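Putative solute-binding component of ABC transporter (Clostridium phytofermentans, PDB 4YS6) probably serves an ABC transporter as its extracellular carbohydrate-binding component, and holds beta-D-glucopyranose in this crystal. Local coordinates at residues Y73-I85 against L96-T108. Numbering follows the deposited sequence. Where two conformers were deposited one is given.
Sequences YASNDVQTQVSQI and LVIASIEGDSLGT. With NA (sodium ion), chain G.
Gln-81 joins the two segments through both ends of its carboxamide. Gln-81 OE1 accepts Ile-101 N at 3.0 Å, with the donor on a lone pair in the carbonyl plane and an N-H...O angle of 157°. Gln-81 NE2 gives a proton to Ala-99 O at 3.0 Å, approaching 45° above that carbonyl's plane. With CG anti to the backbone N (chi1 -179°) and the chain extended beyond it, the amide reaches the backbone just after strand 95-98, and two bonds of opposite sense fix its flip. A water also donates to Gln-81 OE1 at 2.9 Å; it accepts Glu-102 N and donates to Ser-105 OG, whose own proton goes to Glu-102 O at 2.7 Å. Methyl groups pack beside these bonds. Ile-101 CD1 packs 3.5 Å from Asp-77 N, while the two branches of Val-78 part, CG2 against the Glu-102 side chain and CG1 against Ser-105 CB. Deeper in, Ile-85 CD1 meets Ile-98 CD1 tip to tip at 3.8 Å and also touches Leu-106 CD1. On the turn preceding helix 78-90, Ser-75 O, Asp-77 OD1 and three waters bind a sodium ion. In this Rossmann-like lobe of a periplasmic-binding-protein fold, Ser-100 O takes a hydrogen bond from Arg-125, a glucose-pocket residue. The buried carboxamide thus pairs with backbone groups just beyond the strand's end, tying the helix to a loop linked through Ser-100 O to that pocket arginine.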
ATOM      1  N   TYR A  73      17.608   0.771  -2.422  1.00 16.11           N
ATOM      2  CA  TYR A  73      16.618   0.115  -1.567  1.00 14.75           C
ATOM      3  C   TYR A  73      17.167  -0.007  -0.155  1.00 16.79           C
ATOM      4  O   TYR A  73      18.339  -0.346   0.024  1.00 17.08           O
ATOM      5  CB  TYR A  73      16.269  -1.285  -2.066  1.00 15.40           C
ATOM      6  CG  TYR A  73      15.485  -1.304  -3.348  1.00 16.37           C
ATOM      7  CD1 TYR A  73      16.123  -1.164  -4.566  1.00 19.67           C
ATOM      8  CD2 TYR A  73      14.116  -1.457  -3.331  1.00 16.27           C
ATOM      9  CE1 TYR A  73      15.408  -1.182  -5.753  1.00 18.63           C
ATOM     10  CE2 TYR A  73      13.384  -1.478  -4.507  1.00 18.08           C
ATOM     11  CZ  TYR A  73      14.031  -1.329  -5.708  1.00 15.04           C
ATOM     12  OH  TYR A  73      13.332  -1.345  -6.889  1.00 20.49           O
ATOM     13  N   ALA A  74      16.306   0.186   0.843  1.00 15.60           N
ATOM     14  CA  ALA A  74      16.773   0.326   2.224  1.00 14.90           C
ATOM     15  C   ALA A  74      16.492  -0.843   3.191  1.00 16.93           C
ATOM     16  O   ALA A  74      16.722  -0.714   4.385  1.00 18.02           O
ATOM     17  CB  ALA A  74      16.189   1.593   2.802  1.00 16.42           C
ATOM     18  N   SER A  75      16.007  -1.967   2.670  0.64 16.27           N
ATOM     19  CA  SER A  75      15.720  -3.145   3.497  0.64 17.06           C
ATOM     20  C   SER A  75      14.797  -2.830   4.665  0.64 19.06           C
ATOM     21  O   SER A  75      14.866  -3.458   5.714  0.64 17.42           O
ATOM     22  CB  SER A  75      17.009  -3.762   4.023  0.64 22.59           C
ATOM     23  OG  SER A  75      16.769  -5.089   4.447  0.64 29.64           O
ATOM     24  N   ASN A  76      13.905  -1.866   4.468  1.00 16.85           N
ATOM     25  CA  ASN A  76      12.957  -1.444   5.512  1.00 14.91           C
ATOM     26  C   ASN A  76      13.637  -0.988   6.805  1.00 15.16           C
ATOM     27  O   ASN A  76      13.040  -1.011   7.896  1.00 17.49           O
ATOM     28  CB  ASN A  76      11.943  -2.574   5.805  1.00 17.00           C
ATOM     29  CG  ASN A  76      10.554  -2.273   5.280  1.00 23.14           C
ATOM     30  OD1 ASN A  76      10.354  -1.340   4.505  1.00 21.13           O
ATOM     31  ND2 ASN A  76       9.584  -3.090   5.684  1.00 20.47           N
ATOM     32  N   ASP A  77      14.877  -0.537   6.687  1.00 15.47           N
ATOM     33  CA  ASP A  77      15.630   0.012   7.810  1.00 16.27           C
ATOM     34  C   ASP A  77      15.708   1.536   7.672  1.00 19.51           C
ATOM     35  O   ASP A  77      16.317   2.042   6.727  1.00 16.41           O
ATOM     36  CB  ASP A  77      17.023  -0.619   7.851  1.00 17.59           C
ATOM     37  CG  ASP A  77      16.997  -2.065   8.314  1.00 28.35           C
ATOM     38  OD1 ASP A  77      16.002  -2.462   8.945  1.00 23.32           O
ATOM     39  OD2 ASP A  77      17.973  -2.808   8.060  1.00 23.51           O
ATOM     40  N   VAL A  78      15.078   2.264   8.596  1.00 16.55           N
ATOM     41  CA  VAL A  78      14.967   3.719   8.488  1.00 18.34           C
ATOM     42  C   VAL A  78      16.323   4.419   8.410  1.00 16.56           C
ATOM     43  O   VAL A  78      16.507   5.320   7.585  1.00 17.81           O
ATOM     44  CB  VAL A  78      14.145   4.284   9.661  1.00 19.17           C
ATOM     45  CG1 VAL A  78      14.195   5.820   9.710  1.00 21.20           C
ATOM     46  CG2 VAL A  78      12.717   3.817   9.541  1.00 21.87           C
ATOM     47  N   GLN A  79      17.287   4.024   9.238  1.00 17.23           N
ATOM     48  CA  GLN A  79      18.569   4.722   9.227  1.00 17.90           C
ATOM     49  C   GLN A  79      19.310   4.476   7.911  1.00 17.71           C
ATOM     50  O   GLN A  79      20.065   5.339   7.436  1.00 18.02           O
ATOM     51  CB  GLN A  79      19.427   4.306  10.422  1.00 19.73           C
ATOM     52  CG  GLN A  79      20.737   5.044  10.497  1.00 30.99           C
ATOM     53  CD  GLN A  79      20.544   6.544  10.506  1.00 42.13           C
ATOM     54  OE1 GLN A  79      21.202   7.275   9.761  1.00 50.62           O
ATOM     55  NE2 GLN A  79      19.626   7.010  11.341  1.00 39.66           N
ATOM     56  N   THR A  80      19.072   3.319   7.300  1.00 17.96           N
ATOM     57  CA  THR A  80      19.677   3.032   6.007  1.00 17.17           C
ATOM     58  C   THR A  80      19.093   3.968   4.963  1.00 16.56           C
ATOM     59  O   THR A  80      19.824   4.496   4.129  1.00 16.76           O
ATOM     60  CB  THR A  80      19.477   1.563   5.592  1.00 17.87           C
ATOM     61  OG1 THR A  80      20.269   0.743   6.464  1.00 24.41           O
ATOM     62  CG2 THR A  80      19.927   1.342   4.135  1.00 21.64           C
ATOM     63  N   GLN A  81      17.782   4.175   4.999  1.00 15.92           N
ATOM     64  CA  GLN A  81      17.175   5.064   4.029  1.00 15.44           C
ATOM     65  C   GLN A  81      17.667   6.492   4.217  1.00 15.86           C
ATOM     66  O   GLN A  81      17.942   7.188   3.239  1.00 15.84           O
ATOM     67  CB  GLN A  81      15.658   5.005   4.113  1.00 14.83           C
ATOM     68  CG  GLN A  81      15.018   5.913   3.077  1.00 14.44           C
ATOM     69  CD  GLN A  81      13.558   5.583   2.889  1.00 13.90           C
ATOM     70  OE1 GLN A  81      12.740   5.781   3.789  1.00 13.91           O
ATOM     71  NE2 GLN A  81      13.233   5.053   1.730  1.00 13.71           N
ATOM     72  N   VAL A  82      17.798   6.933   5.466  1.00 16.35           N
ATOM     73  CA  VAL A  82      18.358   8.246   5.730  1.00 18.88           C
ATOM     74  C   VAL A  82      19.778   8.389   5.156  1.00 19.10           C
ATOM     75  O   VAL A  82      20.095   9.385   4.491  1.00 18.42           O
ATOM     76  CB  VAL A  82      18.377   8.548   7.246  1.00 19.78           C
ATOM     77  CG1 VAL A  82      19.164   9.819   7.524  1.00 24.81           C
ATOM     78  CG2 VAL A  82      16.948   8.660   7.766  1.00 21.20           C
ATOM     79  N   SER A  83      20.631   7.397   5.400  1.00 17.99           N
ATOM     80  CA  SER A  83      21.993   7.443   4.887  1.00 20.00           C
ATOM     81  C   SER A  83      22.022   7.397   3.362  1.00 18.17           C
ATOM     82  O   SER A  83      22.855   8.060   2.738  1.00 21.65           O
ATOM     83  CB  SER A  83      22.808   6.301   5.472  1.00 30.82           C
ATOM     84  OG  SER A  83      22.918   6.486   6.862  1.00 31.48           O
ATOM     85  N   GLN A  84      21.110   6.642   2.757  1.00 17.41           N
ATOM     86  CA  GLN A  84      21.056   6.579   1.301  1.00 18.15           C
ATOM     87  C   GLN A  84      20.693   7.926   0.708  1.00 17.10           C
ATOM     88  O   GLN A  84      21.307   8.353  -0.258  1.00 18.44           O
ATOM     89  CB  GLN A  84      20.078   5.509   0.838  1.00 18.36           C
ATOM     90  CG  GLN A  84      20.608   4.121   1.119  1.00 21.26           C
ATOM     91  CD  GLN A  84      19.632   3.023   0.776  1.00 18.83           C
ATOM     92  OE1 GLN A  84      18.415   3.233   0.740  1.00 18.86           O
ATOM     93  NE2 GLN A  84      20.168   1.821   0.550  1.00 18.76           N
ATOM     94  N   ILE A  85      19.723   8.613   1.305  1.00 16.78           N
ATOM     95  CA  ILE A  85      19.339   9.943   0.833  1.00 16.58           C
ATOM     96  C   ILE A  85      20.477  10.953   1.039  1.00 17.47           C
ATOM     97  O   ILE A  85      20.771  11.736   0.136  1.00 19.07           O
ATOM     98  CB  ILE A  85      18.039  10.396   1.527  1.00 16.17           C
ATOM     99  CG1 ILE A  85      16.914   9.462   1.102  1.00 15.39           C
ATOM    100  CG2 ILE A  85      17.668  11.851   1.173  1.00 19.36           C
ATOM    101  CD1 ILE A  85      15.698   9.503   1.993  1.00 22.16           C
ATOM    102  N   LEU A  96      14.919  14.462  -5.620  1.00 15.08           N
ATOM    103  CA  LEU A  96      14.740  13.200  -4.902  1.00 13.02           C
ATOM    104  C   LEU A  96      13.318  12.694  -5.030  1.00 12.64           C
ATOM    105  O   LEU A  96      12.364  13.427  -4.769  1.00 15.97           O
ATOM    106  CB  LEU A  96      15.078  13.366  -3.429  1.00 13.01           C
ATOM    107  CG  LEU A  96      16.506  13.834  -3.144  1.00 16.93           C
ATOM    108  CD1 LEU A  96      16.623  14.331  -1.699  1.00 16.77           C
ATOM    109  CD2 LEU A  96      17.470  12.690  -3.403  1.00 19.81           C
ATOM    110  N   VAL A  97      13.200  11.437  -5.433  1.00 12.55           N
ATOM    111  CA  VAL A  97      11.941  10.723  -5.428  1.00 12.38           C
ATOM    112  C   VAL A  97      12.018   9.712  -4.305  1.00 16.41           C
ATOM    113  O   VAL A  97      12.849   8.794  -4.368  1.00 14.29           O
ATOM    114  CB  VAL A  97      11.688  10.022  -6.755  1.00 12.35           C
ATOM    115  CG1 VAL A  97      10.398   9.221  -6.684  1.00 14.92           C
ATOM    116  CG2 VAL A  97      11.643  11.042  -7.889  1.00 13.57           C
ATOM    117  N   ILE A  98      11.176   9.864  -3.273  1.00 13.16           N
ATOM    118  CA  ILE A  98      11.338   9.074  -2.055  1.00 11.68           C
ATOM    119  C   ILE A  98      10.086   8.355  -1.654  1.00 11.34           C
ATOM    120  O   ILE A  98       9.054   8.975  -1.423  1.00 11.53           O
ATOM    121  CB  ILE A  98      11.793   9.954  -0.852  1.00 11.86           C
ATOM    122  CG1 ILE A  98      13.132  10.608  -1.161  1.00 15.68           C
ATOM    123  CG2 ILE A  98      11.878   9.131   0.423  1.00 14.37           C
ATOM    124  CD1 ILE A  98      13.503  11.645  -0.205  1.00 17.73           C
ATOM    125  N   ALA A  99      10.195   7.031  -1.561  1.00 12.66           N
ATOM    126  CA  ALA A  99       9.158   6.188  -0.995  1.00 11.58           C
ATOM    127  C   ALA A  99       9.605   5.808   0.422  1.00 12.57           C
ATOM    128  O   ALA A  99      10.414   4.902   0.612  1.00 14.30           O
ATOM    129  CB  ALA A  99       8.933   4.962  -1.845  1.00 14.80           C
ATOM    130  N   SER A 100       9.123   6.553   1.404  1.00 12.41           N
ATOM    131  CA  SER A 100       9.641   6.484   2.762  1.00 12.02           C
ATOM    132  C   SER A 100       9.172   5.247   3.509  1.00 14.87           C
ATOM    133  O   SER A 100       8.065   4.752   3.294  1.00 13.84           O
ATOM    134  CB  SER A 100       9.232   7.745   3.531  1.00 13.99           C
ATOM    135  OG  SER A 100       7.840   7.828   3.643  1.00 19.65           O
ATOM    136  N   ILE A 101      10.031   4.736   4.386  1.00 12.34           N
ATOM    137  CA  ILE A 101       9.656   3.632   5.259  1.00 15.19           C
ATOM    138  C   ILE A 101       8.736   4.162   6.339  1.00 17.15           C
ATOM    139  O   ILE A 101       7.621   3.660   6.524  1.00 21.65           O
ATOM    140  CB  ILE A 101      10.882   2.973   5.878  1.00 14.37           C
ATOM    141  CG1 ILE A 101      11.767   2.372   4.776  1.00 13.80           C
ATOM    142  CG2 ILE A 101      10.473   1.855   6.831  1.00 14.29           C
ATOM    143  CD1 ILE A 101      13.137   2.071   5.235  1.00 14.59           C
ATOM    144  N   GLU A 102       9.214   5.192   7.032  1.00 15.29           N
ATOM    145  CA  GLU A 102       8.458   5.857   8.081  1.00 15.91           C
ATOM    146  C   GLU A 102       8.267   7.315   7.680  1.00 16.51           C
ATOM    147  O   GLU A 102       9.233   8.039   7.499  1.00 15.87           O
ATOM    148  CB  GLU A 102       9.178   5.766   9.425  1.00 20.28           C
ATOM    149  CG  GLU A 102       9.113   4.384  10.041  1.00 44.11           C
ATOM    150  CD  GLU A 102       9.732   4.329  11.431  1.00 67.26           C
ATOM    151  OE1 GLU A 102      10.055   5.403  11.990  1.00 66.06           O
ATOM    152  OE2 GLU A 102       9.893   3.208  11.964  1.00 78.00           O
ATOM    153  N   GLY A 103       7.015   7.731   7.548  1.00 17.76           N
ATOM    154  CA  GLY A 103       6.703   9.055   7.017  1.00 15.61           C
ATOM    155  C   GLY A 103       7.299  10.240   7.752  1.00 18.81           C
ATOM    156  O   GLY A 103       7.596  11.260   7.129  1.00 20.13           O
ATOM    157  N   ASP A 104       7.479  10.130   9.062  1.00 17.39           N
ATOM    158  CA  ASP A 104       8.031  11.260   9.838  1.00 21.56           C
ATOM    159  C   ASP A 104       9.525  11.146  10.193  1.00 21.00           C
ATOM    160  O   ASP A 104      10.024  11.917  11.004  1.00 23.77           O
ATOM    161  CB  ASP A 104       7.202  11.450  11.117  1.00 27.96           C
ATOM    162  CG  ASP A 104       7.189  10.220  12.010  1.00 49.08           C
ATOM    163  OD1 ASP A 104       7.677   9.152  11.586  1.00 53.04           O
ATOM    164  OD2 ASP A 104       6.660  10.327  13.139  1.00 59.51           O
ATOM    165  N   SER A 105      10.250  10.233   9.552  1.00 16.87           N
ATOM    166  CA  SER A 105      11.629   9.965   9.925  1.00 16.25           C
ATOM    167  C   SER A 105      12.717  10.718   9.160  1.00 19.67           C
ATOM    168  O   SER A 105      13.892  10.584   9.479  1.00 23.42           O
ATOM    169  CB  SER A 105      11.905   8.474   9.756  1.00 19.11           C
ATOM    170  OG  SER A 105      11.788   8.128   8.378  1.00 22.55           O
ATOM    171  N   LEU A 106      12.334  11.468   8.136  1.00 18.52           N
ATOM    172  CA  LEU A 106      13.287  12.025   7.187  1.00 16.13           C
ATOM    173  C   LEU A 106      13.440  13.539   7.300  1.00 22.31           C
ATOM    174  O   LEU A 106      14.046  14.179   6.446  1.00 18.76           O
ATOM    175  CB  LEU A 106      12.852  11.666   5.756  1.00 16.39           C
ATOM    176  CG  LEU A 106      12.688  10.180   5.436  1.00 17.71           C
ATOM    177  CD1 LEU A 106      12.323   9.927   3.980  1.00 19.77           C
ATOM    178  CD2 LEU A 106      13.950   9.423   5.784  1.00 23.30           C
ATOM    179  N   GLY A 107      12.913  14.122   8.371  1.00 19.29           N
ATOM    180  CA  GLY A 107      12.896  15.568   8.482  1.00 20.22           C
ATOM    181  C   GLY A 107      14.265  16.219   8.399  1.00 20.16           C
ATOM    182  O   GLY A 107      14.436  17.244   7.750  1.00 22.23           O
ATOM    183  N   THR A 108      15.249  15.634   9.068  1.00 21.33           N
ATOM    184  CA  THR A 108      16.571  16.218   9.069  1.00 24.46           C
ATOM    185  C   THR A 108      17.195  16.198   7.682  1.00 22.62           C
ATOM    186  O   THR A 108      17.707  17.207   7.218  1.00 22.07           O
ATOM    187  CB  THR A 108      17.494  15.482  10.059  1.00 35.70           C
ATOM    188  OG1 THR A 108      16.939  15.587  11.373  1.00 36.70           O
ATOM    189  CG2 THR A 108      18.873  16.092  10.059  1.00 38.17           C
TER
HETATM  190 NA    NA G 406      14.885  -4.405   7.916  1.00 32.36          NA
HETATM  191  O   HOH W   1      15.030  -5.969   6.146  1.00 33.57           O
HETATM  192  O   HOH W   2      13.263  -3.959   9.268  1.00 41.53           O
HETATM  193  O   HOH W   3      17.242  -5.274   7.569  1.00 27.91           O
HETATM  194  O   HOH W   4      12.027   6.217   6.529  1.00 18.02           O